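Local coordinates for protein putative 4-Hydroxy-2-oxoglutarate aldolase / 2-dehydro-3-deoxyphosphogluconate aldolase (Yersinia enterocolitica, PDB 3LM7) that is a putative aldolase of the KDGP aldolase family, with a TIM-barrel-type fold, at residues 177-180 against 181-185; 53-56 against 57-61; 107-111 against 112-116. All coordinates share one frame; numbering follows the deposited sequence.

The three contacts are all local and lie in one TIM-barrel-type aldolase fold. Along the sequence contact 2 comes first, then contact 3, then contact 1. Contact 2 sits on helix 50-63 and contact 1 on helix 173-185, whereas contact 3 turns the chain from helix 102-109 into strand 115-120; each belongs to a different beta-alpha-beta unit of the parallel sheet. Contacts 1 and 2 lie on opposite sides of the chain's centre, their own centres about 35 Å apart. Contact 3 lies about 18 Å from contact 2 and 23 Å from contact 1, centre to centre. None touches another: contacts 1 and 2 lie in the outer helices, and contact 3 links a helix to the inner strands.

Contact 1 (177-180 against 181-185); sequences RFVA and EACAA
The carboxylate of Glu181 and the guanidinium of Arg177 are turned almost perpendicular, 82° apart, although the two side chains run alongside each other in the same direction. What meets the carboxylate is the aliphatic part of the arginine: Glu181 OE2 lies 3.8 Å from Arg177 CG, with CD slightly farther off, though the placement of the glutamate side chain is less certain. The guanidinium itself stays away, Arg177 NE standing 5.6 Å from Glu181 OE2, so the opposite charges could attract only at a distance. Arg177 NH1 instead makes a salt bridge to Asp174, one turn earlier. The Glu181 side chain comes within about 4 Å of a potassium ion, which may help to balance its charge. The ring of Phe178 packs on Val147 and Val126.

On the buried side, Val179 turns CG1 to the side away from the backbone N, beside the carbonyl carbon (chi1 169°), where it rests 4.1 Å from Cys183 SG. Val179 O accepts the backbone N of Cys183 at 2.8 Å, one turn on. Ala182 N likewise reaches Phe178 O at 3.0 Å, and Ala184 N binds Ala180 O nearly straight, at 172°. The small side chains let other elements come close: Ala180 touches Leu190 of strand 189-192 and Ala211 of helix 201-211, while Ala182 meets Val147 and Ile151 of helix 147-156. At the C-terminal end, the carbonyl of Ala185 accepts a hydrogen bond from Arg14 of the second subunit. Regular i to i+4 bonding, with an apolar face against sheet and neighbouring helices and charged side chains on another, is characteristic of an amphipathic helix in a beta-alpha-beta unit, here strand 161-164, helix 173-185 and strand 189-192 of the barrel.

Contact 2 (53-56 against 57-61); sequences AVKD and MREYA
Val54 holds CG1 anti to its backbone N (chi1 171°), while Arg58 swings CG to chi1 -87° and then runs extended to NE, which lays the guanidinium over that methyl. Val54 CG1 sits above the centre of the guanidinium face, 3.4 Å from Arg58 CZ. Arg58 NH2 adds a weak hydrogen bond to Gln89 O.

Asp56 brings its carboxylate across to the Tyr60 ring, the side chains crossing at a slant, and Asp56 OD2 comes 3.5 Å from Tyr60 CE1 with the two planes nearly perpendicular. At the edge of the same ring, Tyr60 CD1 lies 3.4 Å from Asp56 O, the carbonyl that also accepts Tyr60 N. A water donates to Asp56 OD1 at 2.7 Å and to Glu59 OE2 at 2.8 Å, bridging two carboxylates, Asp56 OD1 and Glu59 OE1 being 4.2 Å apart, whose like charges would probably repel. Lys24 forms a salt bridge with Asp56 OD1, and Tyr47 OH is hydrogen-bonded to OD2, so both oxygens are gripped. Inside, selenomethionine Met57 stretches past Ala53, its CE 4.4 Å from Ala53 CB, and packs on Ile86, Leu68 and Val70.

Four consecutive i to i+4 backbone bonds carry these pairs, as expected of an outer barrel helix, here 50-63 joining strands 38-43 and 68-71.

Contact 3 (107-111 against 112-116); sequences ALLGQ and HDTVV
Gln111 grips Thr114 through both ends of its amide. Its CG lies between backbone N and carbonyl carbon (chi1 36°), and a second bend at chi2 folds the amide back over the turn. Gln111 OE1 accepts Thr114 N at 2.9 Å, with the donor in the carbonyl plane on a lone pair. It also takes a weak bond from Asp113 N, 2.8 Å away but bent to 125°. At the amide's nitrogen, Gln111 NE2 donates to Thr114 OG1 at 2.9 Å almost straight, with the hydroxyl close to the amide plane. Gln91 OE1 accepts from the same NE2, and Thr114 OG1 is also hydrogen-bonded to Pro92 O.

Next to this polar cluster, Leu109 crosses Thr114 at about a right angle, its CD1 3.7 Å from Thr114 CG2. The same methyl presses on Val116 CG2 at 3.4 Å, tighter than usual for two carbons. Gly110, with positive phi, is the first residue to leave helical geometry after Leu109.

With two successive backbone N-H groups on its oxygen and two acceptors at its nitrogen, the glutamine amide is fixed in rotation; it thereby holds the turn between helix 102-109 and strand 115-120 closed, up to the residue before the strand.

Contact 1 (177-180 against 181-185)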
loop_
_atom_site.group_PDB
_atom_site.type_symbol
_atom_site.label_atom_id
_atom_site.label_comp_id
_atom_site.label_asym_id
_atom_site.label_seq_id
_atom_site.Cartn_x
_atom_site.Cartn_y
_atom_site.Cartn_z
ATOM N N ARG A 177 -18.465 3.090 -1.848
ATOM C CA ARG A 177 -17.481 3.730 -2.673
ATOM C C ARG A 177 -16.788 4.843 -1.848
ATOM O O ARG A 177 -15.572 5.063 -1.923
ATOM C CB ARG A 177 -18.148 4.319 -3.941
ATOM C CG ARG A 177 -17.055 4.921 -4.903
ATOM C CD ARG A 177 -17.648 5.482 -6.237
ATOM N NE ARG A 177 -18.739 4.636 -6.766
ATOM C CZ ARG A 177 -20.054 4.885 -6.609
ATOM N NH1 ARG A 177 -20.532 5.997 -5.943
ATOM N NH2 ARG A 177 -20.910 4.019 -7.131
ATOM N N PHE A 178 -17.612 5.568 -1.103
ATOM C CA PHE A 178 -17.107 6.629 -0.248
ATOM C C PHE A 178 -16.124 6.051 0.756
ATOM O O PHE A 178 -15.080 6.660 0.994
ATOM C CB PHE A 178 -18.269 7.335 0.479
ATOM C CG PHE A 178 -17.830 8.593 1.209
ATOM C CD1 PHE A 178 -17.997 9.838 0.647
ATOM C CD2 PHE A 178 -17.231 8.499 2.484
ATOM C CE1 PHE A 178 -17.553 11.005 1.367
ATOM C CE2 PHE A 178 -16.818 9.667 3.191
ATOM C CZ PHE A 178 -16.982 10.901 2.640
ATOM N N VAL A 179 -16.486 4.964 1.404
ATOM C CA VAL A 179 -15.586 4.318 2.412
ATOM C C VAL A 179 -14.257 3.922 1.756
ATOM O O VAL A 179 -13.181 4.107 2.359
ATOM C CB VAL A 179 -16.273 3.109 3.048
ATOM C CG1 VAL A 179 -15.333 2.240 3.893
ATOM C CG2 VAL A 179 -17.484 3.607 3.995
ATOM N N ALA A 180 -14.359 3.348 0.550
ATOM C CA ALA A 180 -13.181 2.966 -0.217
ATOM C C ALA A 180 -12.268 4.171 -0.490
ATOM O O ALA A 180 -11.037 4.099 -0.291
ATOM C CB ALA A 180 -13.615 2.256 -1.525
ATOM N N GLU A 181 -12.846 5.308 -0.893
ATOM C CA GLU A 181 -12.002 6.519 -1.165
ATOM C C GLU A 181 -11.344 7.060 0.103
ATOM O O GLU A 181 -10.162 7.444 0.075
ATOM C CB GLU A 181 -12.830 7.607 -1.839
ATOM C CG GLU A 181 -13.678 6.950 -2.868
ATOM C CD GLU A 181 -13.543 7.496 -4.190
ATOM O OE1 GLU A 181 -12.333 7.480 -4.618
ATOM O OE2 GLU A 181 -14.630 7.884 -4.794
ATOM N N ALA A 182 -12.090 6.965 1.219
ATOM C CA ALA A 182 -11.570 7.408 2.508
ATOM C C ALA A 182 -10.450 6.438 3.021
ATOM O O ALA A 182 -9.377 6.884 3.540
ATOM C CB ALA A 182 -12.766 7.520 3.534
ATOM N N CYS A 183 -10.622 5.133 2.795
ATOM C CA CYS A 183 -9.544 4.198 3.189
ATOM C C CYS A 183 -8.285 4.485 2.357
ATOM O O CYS A 183 -7.208 4.461 2.884
ATOM C CB CYS A 183 -9.953 2.734 2.936
ATOM S SG CYS A 183 -11.221 2.142 4.223
ATOM N N ALA A 184 -8.444 4.617 1.043
ATOM C CA ALA A 184 -7.299 4.924 0.156
ATOM C C ALA A 184 -6.634 6.204 0.651
ATOM O O ALA A 184 -5.395 6.282 0.731
ATOM C CB ALA A 184 -7.792 5.096 -1.327
ATOM N N ALA A 185 -7.437 7.220 0.936
ATOM C CA ALA A 185 -6.832 8.521 1.379
ATOM C C ALA A 185 -5.990 8.368 2.655
ATOM O O ALA A 185 -4.974 9.055 2.837
ATOM C CB ALA A 185 -7.963 9.583 1.626
#

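Contact 2 (53-56 against 57-61)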
loop_
_atom_site.group_PDB
_atom_site.type_symbol
_atom_site.label_atom_id
_atom_site.label_comp_id
_atom_site.label_asym_id
_atom_site.label_seq_id
_atom_site.Cartn_x
_atom_site.Cartn_y
_atom_site.Cartn_z
ATOM N N ALA A 53 -11.557 -24.185 21.221
ATOM C CA ALA A 53 -11.391 -23.369 20.004
ATOM C C ALA A 53 -9.892 -23.228 19.616
ATOM O O ALA A 53 -9.524 -23.393 18.450
ATOM C CB ALA A 53 -12.084 -21.990 20.185
ATOM N N VAL A 54 -9.034 -22.914 20.593
ATOM C CA VAL A 54 -7.611 -22.763 20.330
ATOM C C VAL A 54 -7.063 -24.063 19.737
ATOM O O VAL A 54 -6.456 -24.065 18.673
ATOM C CB VAL A 54 -6.850 -22.382 21.624
ATOM C CG1 VAL A 54 -5.311 -22.458 21.376
ATOM C CG2 VAL A 54 -7.290 -20.956 22.074
ATOM N N LYS A 55 -7.299 -25.180 20.433
ATOM C CA LYS A 55 -6.817 -26.493 19.986
ATOM C C LYS A 55 -7.255 -26.736 18.532
ATOM O O LYS A 55 -6.439 -27.027 17.665
ATOM C CB LYS A 55 -7.438 -27.555 20.926
ATOM C CG LYS A 55 -6.554 -28.753 21.194
ATOM C CD LYS A 55 -7.222 -29.706 22.214
ATOM C CE LYS A 55 -6.395 -30.986 22.363
ATOM N NZ LYS A 55 -5.606 -31.233 21.093
ATOM N N ASP A 56 -8.547 -26.560 18.243
ATOM C CA ASP A 56 -9.037 -26.937 16.945
ATOM C C ASP A 56 -8.497 -26.021 15.869
ATOM O O ASP A 56 -8.141 -26.472 14.783
ATOM C CB ASP A 56 -10.563 -26.974 16.894
ATOM C CG ASP A 56 -11.081 -27.926 15.779
ATOM O OD1 ASP A 56 -10.615 -29.073 15.783
ATOM O OD2 ASP A 56 -11.947 -27.545 14.950
HETATM N N MSE A 57 -8.471 -24.716 16.159
HETATM C CA MSE A 57 -7.957 -23.745 15.192
HETATM C C MSE A 57 -6.442 -23.886 14.938
HETATM O O MSE A 57 -5.978 -23.659 13.839
HETATM C CB MSE A 57 -8.321 -22.294 15.654
HETATM C CG MSE A 57 -9.834 -22.119 15.661
HETATM SE SE MSE A 57 -10.207 -20.216 15.818
HETATM C CE MSE A 57 -12.131 -20.297 16.143
ATOM N N ARG A 58 -5.679 -24.310 15.947
ATOM C CA ARG A 58 -4.284 -24.680 15.703
ATOM C C ARG A 58 -4.180 -25.852 14.720
ATOM O O ARG A 58 -3.310 -25.875 13.849
ATOM C CB ARG A 58 -3.591 -25.022 17.029
ATOM C CG ARG A 58 -3.048 -23.773 17.653
ATOM C CD ARG A 58 -2.587 -24.084 19.067
ATOM N NE ARG A 58 -2.100 -22.914 19.780
ATOM C CZ ARG A 58 -1.927 -22.913 21.109
ATOM N NH1 ARG A 58 -2.185 -24.027 21.825
ATOM N NH2 ARG A 58 -1.435 -21.845 21.722
ATOM N N GLU A 59 -5.095 -26.811 14.811
ATOM C CA GLU A 59 -5.072 -27.888 13.823
ATOM C C GLU A 59 -5.357 -27.361 12.385
ATOM O O GLU A 59 -4.686 -27.763 11.432
ATOM C CB GLU A 59 -6.073 -29.000 14.224
ATOM C CG GLU A 59 -5.784 -29.667 15.543
ATOM C CD GLU A 59 -6.806 -30.790 15.891
ATOM O OE1 GLU A 59 -7.306 -31.458 14.973
ATOM O OE2 GLU A 59 -7.074 -30.975 17.086
ATOM N N TYR A 60 -6.364 -26.487 12.207
ATOM C CA TYR A 60 -6.600 -25.872 10.901
ATOM C C TYR A 60 -5.382 -25.104 10.433
ATOM O O TYR A 60 -5.022 -25.172 9.251
ATOM C CB TYR A 60 -7.780 -24.849 10.992
ATOM C CG TYR A 60 -9.155 -25.416 10.830
ATOM C CD1 TYR A 60 -9.911 -25.782 11.939
ATOM C CD2 TYR A 60 -9.707 -25.598 9.577
ATOM C CE1 TYR A 60 -11.182 -26.318 11.800
ATOM C CE2 TYR A 60 -11.054 -26.122 9.438
ATOM C CZ TYR A 60 -11.750 -26.425 10.558
ATOM O OH TYR A 60 -13.012 -26.915 10.487
ATOM N N ALA A 61 -4.778 -24.320 11.323
ATOM C CA ALA A 61 -3.658 -23.466 10.923
ATOM C C ALA A 61 -2.508 -24.261 10.352
ATOM O O ALA A 61 -1.855 -23.833 9.426
ATOM C CB ALA A 61 -3.168 -22.631 12.157
HETATM O O HOH W 1 -9.603 -30.266 18.030
#

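Contact 3 (107-111 against 112-116)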
loop_
_atom_site.group_PDB
_atom_site.type_symbol
_atom_site.label_atom_id
_atom_site.label_comp_id
_atom_site.label_asym_id
_atom_site.label_seq_id
_atom_site.Cartn_x
_atom_site.Cartn_y
_atom_site.Cartn_z
ATOM N N ALA A 107 -4.168 -5.657 21.513
ATOM C CA ALA A 107 -3.324 -5.688 22.699
ATOM C C ALA A 107 -3.004 -7.132 23.078
ATOM O O ALA A 107 -1.834 -7.390 23.392
ATOM C CB ALA A 107 -4.002 -5.001 23.883
ATOM N N LEU A 108 -3.989 -8.044 23.081
ATOM C CA LEU A 108 -3.689 -9.437 23.421
ATOM C C LEU A 108 -2.880 -10.165 22.331
ATOM O O LEU A 108 -2.132 -11.107 22.629
ATOM C CB LEU A 108 -4.951 -10.216 23.718
ATOM C CG LEU A 108 -5.681 -9.680 24.995
ATOM C CD1 LEU A 108 -6.879 -10.590 25.242
ATOM C CD2 LEU A 108 -4.714 -9.574 26.298
ATOM N N LEU A 109 -2.960 -9.715 21.078
ATOM C CA LEU A 109 -2.126 -10.312 20.034
ATOM C C LEU A 109 -0.664 -10.022 20.297
ATOM O O LEU A 109 0.219 -10.886 20.025
ATOM C CB LEU A 109 -2.519 -9.808 18.614
ATOM C CG LEU A 109 -3.758 -10.495 18.010
ATOM C CD1 LEU A 109 -4.341 -9.623 16.832
ATOM C CD2 LEU A 109 -3.391 -11.908 17.486
ATOM N N GLY A 110 -0.385 -8.824 20.808
ATOM C CA GLY A 110 0.987 -8.461 21.193
ATOM C C GLY A 110 1.881 -8.107 19.997
ATOM O O GLY A 110 3.095 -7.968 20.148
ATOM N N GLN A 111 1.308 -7.943 18.809
ATOM C CA GLN A 111 2.094 -7.541 17.626
ATOM C C GLN A 111 1.062 -6.930 16.658
ATOM O O GLN A 111 -0.172 -7.141 16.806
ATOM C CB GLN A 111 2.916 -8.734 16.952
ATOM C CG GLN A 111 2.201 -10.109 16.970
ATOM C CD GLN A 111 1.064 -10.249 15.897
ATOM O OE1 GLN A 111 0.948 -9.482 14.990
ATOM N NE2 GLN A 111 0.261 -11.249 16.050
ATOM N N HIS A 112 1.563 -6.189 15.688
ATOM C CA HIS A 112 0.702 -5.521 14.704
ATOM C C HIS A 112 0.686 -6.197 13.333
ATOM O O HIS A 112 0.129 -5.633 12.402
ATOM C CB HIS A 112 1.150 -4.070 14.518
ATOM C CG HIS A 112 0.049 -3.152 14.065
ATOM N ND1 HIS A 112 -0.818 -2.528 14.945
ATOM C CD2 HIS A 112 -0.309 -2.731 12.822
ATOM C CE1 HIS A 112 -1.675 -1.780 14.259
ATOM N NE2 HIS A 112 -1.379 -1.875 12.972
ATOM N N ASP A 113 1.232 -7.401 13.206
ATOM C CA ASP A 113 1.160 -8.058 11.896
ATOM C C ASP A 113 -0.171 -8.682 11.634
ATOM O O ASP A 113 -0.696 -8.570 10.514
ATOM C CB ASP A 113 2.216 -9.135 11.784
ATOM C CG ASP A 113 3.633 -8.545 11.859
ATOM O OD1 ASP A 113 3.840 -7.458 11.325
ATOM O OD2 ASP A 113 4.484 -9.180 12.460
ATOM N N THR A 114 -0.704 -9.398 12.618
ATOM C CA THR A 114 -2.019 -10.030 12.403
ATOM C C THR A 114 -3.009 -8.923 12.018
ATOM O O THR A 114 -3.059 -7.851 12.676
ATOM C CB THR A 114 -2.490 -10.680 13.690
ATOM O OG1 THR A 114 -1.642 -11.778 13.978
ATOM C CG2 THR A 114 -3.918 -11.248 13.543
ATOM N N VAL A 115 -3.808 -9.169 10.980
ATOM C CA VAL A 115 -4.832 -8.193 10.573
ATOM C C VAL A 115 -6.051 -8.279 11.474
ATOM O O VAL A 115 -6.619 -9.352 11.620
ATOM C CB VAL A 115 -5.279 -8.467 9.065
ATOM C CG1 VAL A 115 -6.480 -7.569 8.682
ATOM C CG2 VAL A 115 -4.068 -8.131 8.142
ATOM N N VAL A 116 -6.448 -7.143 12.076
ATOM C CA VAL A 116 -7.628 -7.079 12.901
ATOM C C VAL A 116 -8.611 -6.101 12.266
ATOM O O VAL A 116 -8.329 -4.860 12.167
ATOM C CB VAL A 116 -7.264 -6.514 14.309
ATOM C CG1 VAL A 116 -8.540 -6.451 15.189
ATOM C CG2 VAL A 116 -6.208 -7.492 14.928
#